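Local coordinates for protein polyhedrin (Simulium ubiquitum cypovirus, PDB 5A9A) that forms the crystalline lattice of the polyhedra, the micron-scale occlusion bodies that probably shelter cypovirus particles between insect hosts, at residues Y102-W116 with L156-S170. Residues are numbered along the deposited sequence; the frame is centred on the assembly and turned at random.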
# COMPACT_ATOMS: atom_id res chain seq x y z
N TYR A 102 19.29 5.14 -13.83
CA TYR A 102 17.97 5.68 -14.13
C TYR A 102 17.57 5.23 -15.54
O TYR A 102 18.37 5.31 -16.47
CB TYR A 102 17.94 7.20 -14.02
CG TYR A 102 16.55 7.77 -14.18
CD1 TYR A 102 16.00 7.96 -15.44
CD2 TYR A 102 15.78 8.10 -13.07
CE1 TYR A 102 14.73 8.46 -15.59
CE2 TYR A 102 14.51 8.62 -13.22
CZ TYR A 102 13.99 8.79 -14.48
OH TYR A 102 12.72 9.30 -14.65
N PRO A 103 16.33 4.73 -15.69
CA PRO A 103 15.92 4.10 -16.95
C PRO A 103 15.85 5.08 -18.13
O PRO A 103 15.78 6.29 -17.93
CB PRO A 103 14.53 3.55 -16.63
CG PRO A 103 14.02 4.43 -15.55
CD PRO A 103 15.23 4.79 -14.72
N VAL A 104 15.86 4.53 -19.34
CA VAL A 104 15.80 5.34 -20.55
C VAL A 104 14.42 5.26 -21.21
O VAL A 104 14.12 6.03 -22.12
CB VAL A 104 16.86 4.91 -21.59
CG1 VAL A 104 18.25 5.30 -21.12
CG2 VAL A 104 16.77 3.41 -21.85
N ALA A 105 13.60 4.33 -20.75
CA ALA A 105 12.27 4.15 -21.33
C ALA A 105 11.41 3.22 -20.49
O ALA A 105 11.92 2.47 -19.66
CB ALA A 105 12.39 3.60 -22.75
N ILE A 106 10.10 3.29 -20.70
CA ILE A 106 9.16 2.41 -20.03
C ILE A 106 8.29 1.71 -21.07
O ILE A 106 7.87 2.32 -22.05
CB ILE A 106 8.20 3.18 -19.09
CG1 ILE A 106 8.95 4.27 -18.32
CG2 ILE A 106 7.52 2.21 -18.13
CD1 ILE A 106 8.02 5.20 -17.57
N MET A 107 8.02 0.43 -20.84
CA MET A 107 7.05 -0.29 -21.65
C MET A 107 5.98 -0.84 -20.72
O MET A 107 6.28 -1.42 -19.67
CB MET A 107 7.71 -1.43 -22.43
CG MET A 107 8.79 -0.97 -23.39
SD MET A 107 9.44 -2.33 -24.39
CE MET A 107 10.20 -3.34 -23.12
N ILE A 108 4.72 -0.66 -21.10
CA ILE A 108 3.61 -1.15 -20.29
C ILE A 108 2.71 -2.08 -21.07
O ILE A 108 2.10 -1.68 -22.07
CB ILE A 108 2.78 0.01 -19.71
CG1 ILE A 108 3.67 0.96 -18.92
CG2 ILE A 108 1.66 -0.53 -18.83
CD1 ILE A 108 2.93 2.12 -18.29
N SER A 109 2.63 -3.32 -20.62
CA SER A 109 1.74 -4.31 -21.19
C SER A 109 0.52 -4.47 -20.29
O SER A 109 0.63 -5.02 -19.19
CB SER A 109 2.46 -5.65 -21.34
OG SER A 109 1.57 -6.67 -21.75
N ALA A 110 -0.62 -3.97 -20.74
CA ALA A 110 -1.85 -4.05 -19.96
C ALA A 110 -2.79 -5.09 -20.56
O ALA A 110 -3.11 -5.04 -21.75
CB ALA A 110 -2.53 -2.70 -19.91
N ASN A 111 -3.23 -6.04 -19.73
CA ASN A 111 -3.99 -7.18 -20.23
C ASN A 111 -5.21 -7.50 -19.39
O ASN A 111 -5.16 -7.47 -18.16
CB ASN A 111 -3.09 -8.41 -20.29
CG ASN A 111 -1.79 -8.15 -21.02
OD1 ASN A 111 -1.67 -8.43 -22.21
ND2 ASN A 111 -0.81 -7.60 -20.31
N GLY A 112 -6.31 -7.81 -20.07
CA GLY A 112 -7.53 -8.21 -19.41
C GLY A 112 -8.73 -7.37 -19.81
O GLY A 112 -8.67 -6.55 -20.72
N ASN A 113 -9.84 -7.60 -19.10
CA ASN A 113 -11.08 -6.89 -19.34
C ASN A 113 -11.01 -5.48 -18.76
O ASN A 113 -11.59 -5.20 -17.71
CB ASN A 113 -12.23 -7.68 -18.70
CG ASN A 113 -13.58 -7.09 -18.99
OD1 ASN A 113 -13.79 -6.45 -20.02
ND2 ASN A 113 -14.53 -7.31 -18.08
N ILE A 114 -10.30 -4.60 -19.47
CA ILE A 114 -9.99 -3.27 -18.96
C ILE A 114 -10.81 -2.18 -19.66
O ILE A 114 -10.98 -2.20 -20.88
CB ILE A 114 -8.49 -2.97 -19.15
CG1 ILE A 114 -7.66 -3.90 -18.26
CG2 ILE A 114 -8.18 -1.51 -18.83
CD1 ILE A 114 -6.19 -3.93 -18.59
N CYS A 115 -11.33 -1.24 -18.87
CA CYS A 115 -12.05 -0.10 -19.41
C CYS A 115 -11.05 0.90 -19.97
O CYS A 115 -10.61 1.81 -19.26
CB CYS A 115 -12.91 0.56 -18.33
SG CYS A 115 -13.94 1.92 -18.93
N TRP A 116 -10.71 0.73 -21.24
CA TRP A 116 -9.63 1.50 -21.85
C TRP A 116 -9.92 2.99 -21.82
O TRP A 116 -9.00 3.81 -21.73
CB TRP A 116 -9.41 1.01 -23.28
CG TRP A 116 -8.99 -0.42 -23.31
CD1 TRP A 116 -9.72 -1.49 -23.76
CD2 TRP A 116 -7.75 -0.96 -22.84
NE1 TRP A 116 -9.01 -2.65 -23.60
CE2 TRP A 116 -7.79 -2.35 -23.04
CE3 TRP A 116 -6.60 -0.39 -22.28
CZ2 TRP A 116 -6.73 -3.19 -22.70
CZ3 TRP A 116 -5.55 -1.22 -21.93
CH2 TRP A 116 -5.62 -2.61 -22.15
N LEU A 156 -7.72 -8.35 -25.84
CA LEU A 156 -7.32 -8.59 -24.45
C LEU A 156 -6.18 -7.69 -23.97
O LEU A 156 -6.02 -7.49 -22.76
CB LEU A 156 -6.89 -10.04 -24.26
CG LEU A 156 -7.91 -11.04 -23.71
CD1 LEU A 156 -7.20 -12.31 -23.30
CD2 LEU A 156 -8.67 -10.45 -22.52
N GLY A 157 -5.37 -7.17 -24.89
CA GLY A 157 -4.14 -6.51 -24.48
C GLY A 157 -3.72 -5.33 -25.33
O GLY A 157 -3.87 -5.34 -26.56
N ARG A 158 -3.16 -4.32 -24.67
CA ARG A 158 -2.58 -3.17 -25.35
C ARG A 158 -1.21 -2.87 -24.76
O ARG A 158 -0.93 -3.25 -23.62
CB ARG A 158 -3.50 -1.95 -25.24
CG ARG A 158 -4.92 -2.23 -25.73
CD ARG A 158 -5.70 -0.95 -25.98
NE ARG A 158 -7.05 -1.23 -26.45
CZ ARG A 158 -7.98 -0.31 -26.67
NH1 ARG A 158 -7.72 0.98 -26.45
NH2 ARG A 158 -9.18 -0.67 -27.10
N PHE A 159 -0.37 -2.17 -25.52
CA PHE A 159 1.04 -2.03 -25.20
C PHE A 159 1.48 -0.58 -25.42
O PHE A 159 1.20 -0.00 -26.48
CB PHE A 159 1.84 -2.98 -26.09
CG PHE A 159 3.28 -3.14 -25.68
CD1 PHE A 159 3.64 -3.99 -24.65
CD2 PHE A 159 4.28 -2.47 -26.36
CE1 PHE A 159 4.97 -4.15 -24.29
CE2 PHE A 159 5.61 -2.63 -26.01
CZ PHE A 159 5.95 -3.47 -24.97
N LEU A 160 2.15 0.00 -24.44
CA LEU A 160 2.55 1.41 -24.51
C LEU A 160 4.06 1.58 -24.33
O LEU A 160 4.65 0.99 -23.43
CB LEU A 160 1.82 2.23 -23.45
CG LEU A 160 2.11 3.73 -23.43
CD1 LEU A 160 1.52 4.42 -24.64
CD2 LEU A 160 1.58 4.35 -22.15
N TYR A 161 4.67 2.39 -25.19
CA TYR A 161 6.08 2.74 -25.06
C TYR A 161 6.23 4.18 -24.61
O TYR A 161 5.60 5.09 -25.16
CB TYR A 161 6.81 2.53 -26.39
CG TYR A 161 8.28 2.90 -26.34
CD1 TYR A 161 8.69 4.20 -26.62
CD2 TYR A 161 9.24 1.96 -26.01
CE1 TYR A 161 10.03 4.54 -26.58
CE2 TYR A 161 10.58 2.30 -25.96
CZ TYR A 161 10.97 3.59 -26.24
OH TYR A 161 12.30 3.93 -26.19
N ILE A 162 7.06 4.40 -23.59
CA ILE A 162 7.31 5.74 -23.08
C ILE A 162 8.80 6.02 -23.04
O ILE A 162 9.53 5.42 -22.26
CB ILE A 162 6.75 5.91 -21.66
CG1 ILE A 162 5.25 5.59 -21.63
CG2 ILE A 162 7.00 7.33 -21.16
CD1 ILE A 162 4.63 5.72 -20.25
N PRO A 163 9.27 6.95 -23.89
CA PRO A 163 10.68 7.32 -23.78
C PRO A 163 10.92 8.23 -22.58
O PRO A 163 10.12 9.13 -22.32
CB PRO A 163 10.94 8.09 -25.08
CG PRO A 163 9.62 8.68 -25.43
CD PRO A 163 8.58 7.69 -24.96
N LEU A 164 12.00 7.98 -21.85
CA LEU A 164 12.41 8.88 -20.78
C LEU A 164 13.66 9.63 -21.23
O LEU A 164 14.75 9.07 -21.26
CB LEU A 164 12.67 8.11 -19.49
CG LEU A 164 11.48 7.30 -18.95
CD1 LEU A 164 11.87 6.49 -17.71
CD2 LEU A 164 10.30 8.20 -18.63
N ARG A 165 13.48 10.90 -21.60
CA ARG A 165 14.56 11.71 -22.15
C ARG A 165 15.23 12.52 -21.05
O ARG A 165 16.21 13.23 -21.29
CB ARG A 165 14.03 12.66 -23.22
CG ARG A 165 13.38 11.98 -24.41
CD ARG A 165 11.95 12.44 -24.57
NE ARG A 165 11.36 12.03 -25.85
CZ ARG A 165 10.06 12.10 -26.12
NH1 ARG A 165 9.21 12.57 -25.21
NH2 ARG A 165 9.61 11.71 -27.31
N CYS A 166 14.68 12.43 -19.85
CA CYS A 166 15.19 13.15 -18.70
C CYS A 166 15.35 12.14 -17.58
O CYS A 166 15.01 10.97 -17.75
CB CYS A 166 14.21 14.26 -18.30
SG CYS A 166 13.78 15.37 -19.67
N GLN A 167 15.86 12.57 -16.43
CA GLN A 167 15.96 11.68 -15.28
C GLN A 167 15.32 12.28 -14.03
O GLN A 167 15.75 12.01 -12.91
CB GLN A 167 17.43 11.32 -14.99
CG GLN A 167 18.13 10.63 -16.15
CD GLN A 167 19.40 9.92 -15.70
OE1 GLN A 167 20.03 10.32 -14.72
NE2 GLN A 167 19.78 8.87 -16.42
N ASN A 168 14.27 13.08 -14.24
CA ASN A 168 13.55 13.68 -13.12
C ASN A 168 12.12 13.15 -13.01
O ASN A 168 11.36 13.57 -12.13
CB ASN A 168 13.48 15.20 -13.29
CG ASN A 168 12.54 15.62 -14.41
OD1 ASN A 168 12.61 15.09 -15.52
ND2 ASN A 168 11.65 16.56 -14.12
N GLU A 169 11.76 12.22 -13.88
CA GLU A 169 10.37 11.79 -13.98
C GLU A 169 10.05 10.52 -13.20
O GLU A 169 10.92 9.70 -12.93
CB GLU A 169 9.99 11.61 -15.45
CG GLU A 169 10.03 12.91 -16.24
CD GLU A 169 9.80 12.71 -17.72
OE1 GLU A 169 10.50 11.87 -18.33
OE2 GLU A 169 8.91 13.40 -18.28
N SER A 170 8.78 10.39 -12.84
CA SER A 170 8.27 9.23 -12.13
C SER A 170 6.99 8.77 -12.83
O SER A 170 6.73 9.18 -13.96
CB SER A 170 8.02 9.57 -10.66
OG SER A 170 7.12 10.66 -10.53
O HOH W 1 18.35 7.78 -18.44
O HOH W 2 16.91 8.80 -19.37
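Strands 105-111 and 157-163 pair antiparallel in the larger sheet of the polyhedrin core, Ile106 facing Ile162, Ile108 facing Leu160 and Ala110 facing Arg158 as hydrogen-bonded pairs. Backbone hydrogen bonds continue past both ends, from Leu164 N to Val104 O and from Gly112 N to Leu156 O. At one end Arg158 lies across the indole of Trp116. CG lies over the six-membered ring, and the extended chain beyond it (chi3 180°) carries the guanidinium on to the five-membered ring. Arg158 CZ sits 3.6 Å from the centroid of that smaller ring, with the planes 5° apart, a cation-pi stack. Arg158 NH1 also hydrogen-bonds to Gly147 O. At the other end Gln167 CA makes a CH-pi contact over one face of the Tyr102 ring, 3.6 Å from its centroid. Tyr102 OH donates to Glu169 O at 2.5 Å, the hydroxyl tilted 32° from the carbonyl plane. Leu164 CD1 touches both Pro103 CG and Ile106 CG1, at 3.7 Å each. On the Met107 face, the sulfur meets the Phe159 ring at its edge, a Met-aromatic contact. Strand 34-41 flanks 105-111 on its other side, while Ile108 and Ile162 pack on strand 120-124 of the second sheet.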